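PDB 1RV9: conserved hypothetical protein NMB0706 from Neisseria meningitidis, which is of unknown function but belongs to the YfiH (DUF152) family, named for laccases, whose studied members probably act on purine nucleosides. Local coordinates for residues Gln70-His82 against Gly107-Leu119. Numbering follows the deposited sequence.
Sequences QVGLPVAYLNQIH and GKVACAVMTADCL. With SO4 (sulfate ion), chain B.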
loop_
_atom_site.group_PDB
_atom_site.type_symbol
_atom_site.label_atom_id
_atom_site.label_comp_id
_atom_site.label_asym_id
_atom_site.label_seq_id
_atom_site.Cartn_x
_atom_site.Cartn_y
_atom_site.Cartn_z
ATOM N N GLN A 70 -5.813 -15.623 -9.066
ATOM C CA GLN A 70 -4.400 -15.698 -8.724
ATOM C C GLN A 70 -4.197 -15.958 -7.236
ATOM O O GLN A 70 -3.342 -16.748 -6.845
ATOM C CB GLN A 70 -3.691 -14.395 -9.105
ATOM C CG GLN A 70 -3.453 -14.209 -10.594
ATOM C CD GLN A 70 -2.517 -15.258 -11.163
ATOM O OE1 GLN A 70 -1.445 -15.509 -10.614
ATOM N NE2 GLN A 70 -2.914 -15.870 -12.273
ATOM N N VAL A 71 -4.998 -15.293 -6.412
ATOM C CA VAL A 71 -4.891 -15.425 -4.963
ATOM C C VAL A 71 -5.436 -16.738 -4.414
ATOM O O VAL A 71 -4.774 -17.408 -3.619
ATOM C CB VAL A 71 -5.607 -14.257 -4.260
ATOM C CG1 VAL A 71 -5.468 -14.386 -2.747
ATOM C CG2 VAL A 71 -5.020 -12.936 -4.741
ATOM N N GLY A 72 -6.647 -17.102 -4.829
ATOM C CA GLY A 72 -7.242 -18.338 -4.350
ATOM C C GLY A 72 -8.013 -18.152 -3.058
ATOM O O GLY A 72 -8.420 -19.123 -2.421
ATOM N N LEU A 73 -8.200 -16.895 -2.666
ATOM C CA LEU A 73 -8.929 -16.541 -1.448
ATOM C C LEU A 73 -9.701 -15.254 -1.683
ATOM O O LEU A 73 -9.371 -14.483 -2.585
ATOM C CB LEU A 73 -7.964 -16.273 -0.283
ATOM C CG LEU A 73 -7.154 -17.378 0.386
ATOM C CD1 LEU A 73 -6.145 -16.741 1.342
ATOM C CD2 LEU A 73 -8.083 -18.318 1.138
ATOM N N PRO A 74 -10.754 -15.009 -0.887
ATOM C CA PRO A 74 -11.487 -13.758 -1.091
ATOM C C PRO A 74 -10.539 -12.623 -0.687
ATOM O O PRO A 74 -9.705 -12.795 0.208
ATOM C CB PRO A 74 -12.689 -13.896 -0.153
ATOM C CG PRO A 74 -12.193 -14.835 0.917
ATOM C CD PRO A 74 -11.413 -15.851 0.129
ATOM N N VAL A 75 -10.659 -11.481 -1.357
ATOM C CA VAL A 75 -9.803 -10.329 -1.098
ATOM C C VAL A 75 -10.590 -9.231 -0.387
ATOM O O VAL A 75 -11.640 -8.801 -0.867
ATOM C CB VAL A 75 -9.241 -9.778 -2.425
ATOM C CG1 VAL A 75 -8.315 -8.600 -2.159
ATOM C CG2 VAL A 75 -8.500 -10.883 -3.169
ATOM N N ALA A 76 -10.076 -8.777 0.752
ATOM C CA ALA A 76 -10.753 -7.746 1.532
ATOM C C ALA A 76 -10.508 -6.311 1.065
ATOM O O ALA A 76 -9.809 -5.542 1.730
ATOM C CB ALA A 76 -10.381 -7.880 3.008
ATOM N N TYR A 77 -11.091 -5.950 -0.075
ATOM C CA TYR A 77 -10.966 -4.594 -0.593
ATOM C C TYR A 77 -11.676 -3.664 0.387
ATOM O O TYR A 77 -12.764 -3.978 0.881
ATOM C CB TYR A 77 -11.617 -4.490 -1.975
ATOM C CG TYR A 77 -10.891 -5.265 -3.044
ATOM C CD1 TYR A 77 -9.662 -4.824 -3.538
ATOM C CD2 TYR A 77 -11.414 -6.457 -3.544
ATOM C CE1 TYR A 77 -8.969 -5.553 -4.500
ATOM C CE2 TYR A 77 -10.727 -7.195 -4.508
ATOM C CZ TYR A 77 -9.507 -6.738 -4.979
ATOM O OH TYR A 77 -8.815 -7.462 -5.921
ATOM N N LEU A 78 -11.065 -2.520 0.664
ATOM C CA LEU A 78 -11.638 -1.563 1.606
ATOM C C LEU A 78 -12.076 -0.284 0.916
ATOM O O LEU A 78 -11.617 0.034 -0.181
ATOM C CB LEU A 78 -10.598 -1.176 2.664
ATOM C CG LEU A 78 -9.801 -2.272 3.372
ATOM C CD1 LEU A 78 -8.676 -1.622 4.174
ATOM C CD2 LEU A 78 -10.712 -3.090 4.278
ATOM N N ASN A 79 -12.979 0.448 1.558
ATOM C CA ASN A 79 -13.369 1.737 1.016
ATOM C C ASN A 79 -12.372 2.654 1.710
ATOM O O ASN A 79 -12.616 3.141 2.818
ATOM C CB ASN A 79 -14.793 2.124 1.409
ATOM C CG ASN A 79 -15.164 3.503 0.901
ATOM O OD1 ASN A 79 -14.870 3.847 -0.244
ATOM N ND2 ASN A 79 -15.809 4.300 1.745
ATOM N N GLN A 80 -11.230 2.854 1.062
ATOM C CA GLN A 80 -10.165 3.677 1.613
ATOM C C GLN A 80 -10.551 5.144 1.657
ATOM O O GLN A 80 -11.017 5.702 0.664
ATOM C CB GLN A 80 -8.889 3.463 0.789
ATOM C CG GLN A 80 -8.456 2.001 0.793
ATOM C CD GLN A 80 -7.356 1.662 -0.201
ATOM O OE1 GLN A 80 -6.983 0.497 -0.338
ATOM N NE2 GLN A 80 -6.839 2.667 -0.902
ATOM N N ILE A 81 -10.351 5.764 2.814
ATOM C CA ILE A 81 -10.691 7.167 2.994
ATOM C C ILE A 81 -9.537 7.966 3.593
ATOM O O ILE A 81 -9.746 9.020 4.196
ATOM C CB ILE A 81 -11.936 7.320 3.895
ATOM C CG1 ILE A 81 -11.718 6.588 5.223
ATOM C CG2 ILE A 81 -13.160 6.776 3.180
ATOM C CD1 ILE A 81 -12.809 6.838 6.247
ATOM N N HIS A 82 -8.320 7.459 3.412
ATOM C CA HIS A 82 -7.117 8.113 3.916
ATOM C C HIS A 82 -7.144 8.340 5.422
ATOM O O HIS A 82 -6.647 9.349 5.933
ATOM C CB HIS A 82 -6.901 9.425 3.159
ATOM C CG HIS A 82 -6.529 9.222 1.725
ATOM N ND1 HIS A 82 -5.222 9.107 1.305
ATOM C CD2 HIS A 82 -7.294 9.053 0.618
ATOM C CE1 HIS A 82 -5.196 8.876 0.003
ATOM N NE2 HIS A 82 -6.441 8.839 -0.436
ATOM N N GLY A 107 -5.677 -16.873 7.619
ATOM C CA GLY A 107 -5.361 -17.473 6.337
ATOM C C GLY A 107 -6.634 -17.737 5.550
ATOM O O GLY A 107 -6.641 -18.510 4.591
ATOM N N LYS A 108 -7.717 -17.078 5.950
ATOM C CA LYS A 108 -9.006 -17.263 5.291
ATOM C C LYS A 108 -9.412 -16.083 4.417
ATOM O O LYS A 108 -10.529 -16.029 3.908
ATOM C CB LYS A 108 -10.085 -17.515 6.345
ATOM C CG LYS A 108 -9.849 -18.778 7.156
ATOM C CD LYS A 108 -10.913 -18.950 8.223
ATOM C CE LYS A 108 -10.706 -20.243 8.991
ATOM N NZ LYS A 108 -10.790 -21.424 8.087
ATOM N N VAL A 109 -8.489 -15.150 4.226
ATOM C CA VAL A 109 -8.773 -13.965 3.431
ATOM C C VAL A 109 -7.455 -13.268 3.131
ATOM O O VAL A 109 -6.481 -13.444 3.860
ATOM C CB VAL A 109 -9.700 -13.004 4.228
ATOM C CG1 VAL A 109 -9.028 -12.612 5.542
ATOM C CG2 VAL A 109 -10.037 -11.769 3.403
ATOM N N ALA A 110 -7.420 -12.498 2.049
ATOM C CA ALA A 110 -6.219 -11.753 1.699
ATOM C C ALA A 110 -6.410 -10.286 2.062
ATOM O O ALA A 110 -7.476 -9.706 1.816
ATOM C CB ALA A 110 -5.934 -11.883 0.200
ATOM N N CYS A 111 -5.386 -9.695 2.675
ATOM C CA CYS A 111 -5.418 -8.283 3.029
ATOM C C CYS A 111 -4.978 -7.551 1.776
ATOM O O CYS A 111 -4.097 -8.027 1.057
ATOM C CB CYS A 111 -4.432 -7.975 4.153
ATOM S SG CYS A 111 -4.784 -8.815 5.702
ATOM N N ALA A 112 -5.573 -6.394 1.508
ATOM C CA ALA A 112 -5.218 -5.660 0.310
ATOM C C ALA A 112 -5.463 -4.169 0.404
ATOM O O ALA A 112 -6.382 -3.716 1.086
ATOM C CB ALA A 112 -5.995 -6.218 -0.879
ATOM N N VAL A 113 -4.608 -3.413 -0.272
ATOM C CA VAL A 113 -4.749 -1.969 -0.362
ATOM C C VAL A 113 -4.539 -1.605 -1.829
ATOM O O VAL A 113 -3.717 -2.216 -2.523
ATOM C CB VAL A 113 -3.746 -1.209 0.546
ATOM C CG1 VAL A 113 -4.099 -1.453 2.004
ATOM C CG2 VAL A 113 -2.326 -1.641 0.256
ATOM N N MET A 114 -5.306 -0.628 -2.302
ATOM C CA MET A 114 -5.253 -0.180 -3.693
ATOM C C MET A 114 -4.567 1.172 -3.783
ATOM O O MET A 114 -4.841 2.059 -2.980
ATOM C CB MET A 114 -6.673 -0.071 -4.245
ATOM C CG MET A 114 -7.431 -1.382 -4.236
ATOM S SD MET A 114 -9.172 -1.124 -4.604
ATOM C CE MET A 114 -9.794 -0.745 -2.984
ATOM N N THR A 115 -3.698 1.337 -4.777
ATOM C CA THR A 115 -2.961 2.587 -4.926
ATOM C C THR A 115 -2.619 2.935 -6.373
ATOM O O THR A 115 -2.740 2.107 -7.273
ATOM C CB THR A 115 -1.618 2.519 -4.161
ATOM O OG1 THR A 115 -0.779 1.531 -4.772
ATOM C CG2 THR A 115 -1.839 2.138 -2.703
ATOM N N ALA A 116 -2.178 4.174 -6.562
ATOM C CA ALA A 116 -1.740 4.698 -7.853
ATOM C C ALA A 116 -0.894 5.931 -7.530
ATOM O O ALA A 116 -1.162 7.026 -8.019
ATOM C CB ALA A 116 -2.936 5.077 -8.729
ATOM N N ASP A 117 0.112 5.716 -6.675
ATOM C CA ASP A 117 1.074 6.721 -6.195
ATOM C C ASP A 117 1.252 6.606 -4.683
ATOM O O ASP A 117 2.374 6.641 -4.178
ATOM C CB ASP A 117 0.645 8.163 -6.508
ATOM C CG ASP A 117 1.015 8.607 -7.919
ATOM O OD1 ASP A 117 1.724 7.868 -8.637
ATOM O OD2 ASP A 117 0.588 9.714 -8.305
ATOM N N CYS A 118 0.146 6.478 -3.957
ATOM C CA CYS A 118 0.239 6.371 -2.505
ATOM C C CYS A 118 1.014 5.120 -2.119
ATOM O O CYS A 118 1.066 4.147 -2.867
ATOM C CB CYS A 118 -1.152 6.367 -1.869
ATOM S SG CYS A 118 -1.977 7.976 -1.962
ATOM N N LEU A 119 1.609 5.143 -0.935
ATOM C CA LEU A 119 2.426 4.028 -0.484
ATOM C C LEU A 119 1.711 2.826 0.118
ATOM O O LEU A 119 0.983 2.959 1.098
ATOM C CB LEU A 119 3.451 4.533 0.534
ATOM C CG LEU A 119 4.366 3.471 1.144
ATOM C CD1 LEU A 119 5.350 2.969 0.091
ATOM C CD2 LEU A 119 5.107 4.069 2.335
HETATM S S SO4 B . -7.795 8.092 -3.921
HETATM O O1 SO4 B . -8.939 9.021 -3.802
HETATM O O2 SO4 B . -8.196 6.918 -4.721
HETATM O O3 SO4 B . -6.675 8.778 -4.586
HETATM O O4 SO4 B . -7.382 7.646 -2.580
HETATM O O HOH W 1 -7.595 -5.098 3.113
HETATM O O HOH W 2 -8.316 -2.039 -0.145
#
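With CG set opposite its own carbonyl carbon (chi1 -59°) and the chain extended beyond it, Gln80 lays its carboxamide alongside the backbone of Met114. The amide works as a substitute strand partner: Met114 N donates to Gln80 OE1 at 2.8 Å, on a carbonyl lone pair, while Gln80 NE2 returns a bond of 2.9 Å to Met114 O, which lies 4° out of the amide plane. These two bonds fix the amide's rotation, and a water that also accepts from Leu78 N and donates to Ala112 O gives OE1 a second hydrogen bond. The first two torsions of Met114 bring SD to 3.9 Å from Tyr77 CD1 in an oblique Met-aromatic contact, while the bend at chi3 (-86°) carries CE to 3.4 Å from Leu78 O. Val75 CG1 approaches one face of the same ring, near its rim, and packs on Ala112 CB at 3.6 Å. The bonds Ala110 N to Pro74 O and Ala76 N to Ala110 O (3.0 Å), both nearly straight, make 75-76 a short, weakly bonded outermost strand of a mixed sheet, parallel to 110-115, with Val75 in register with Ala110. Beyond Ala76 the backbones part, and a second water joins Ala76 O to Ala112 N. Farther along, Cys118 SG meets the edge of the His82 ring, 3.9 Å from CE1, and His82 NE2 donates to sulfate O4 at 2.6 Å. Cys118 and His82 both touch His135, a grouping consistent with the family's Cys-His-His metal site, although His82 here binds sulfate; His52 and Arg247 bind the same sulfate, probably acquired from the crystallisation liquor.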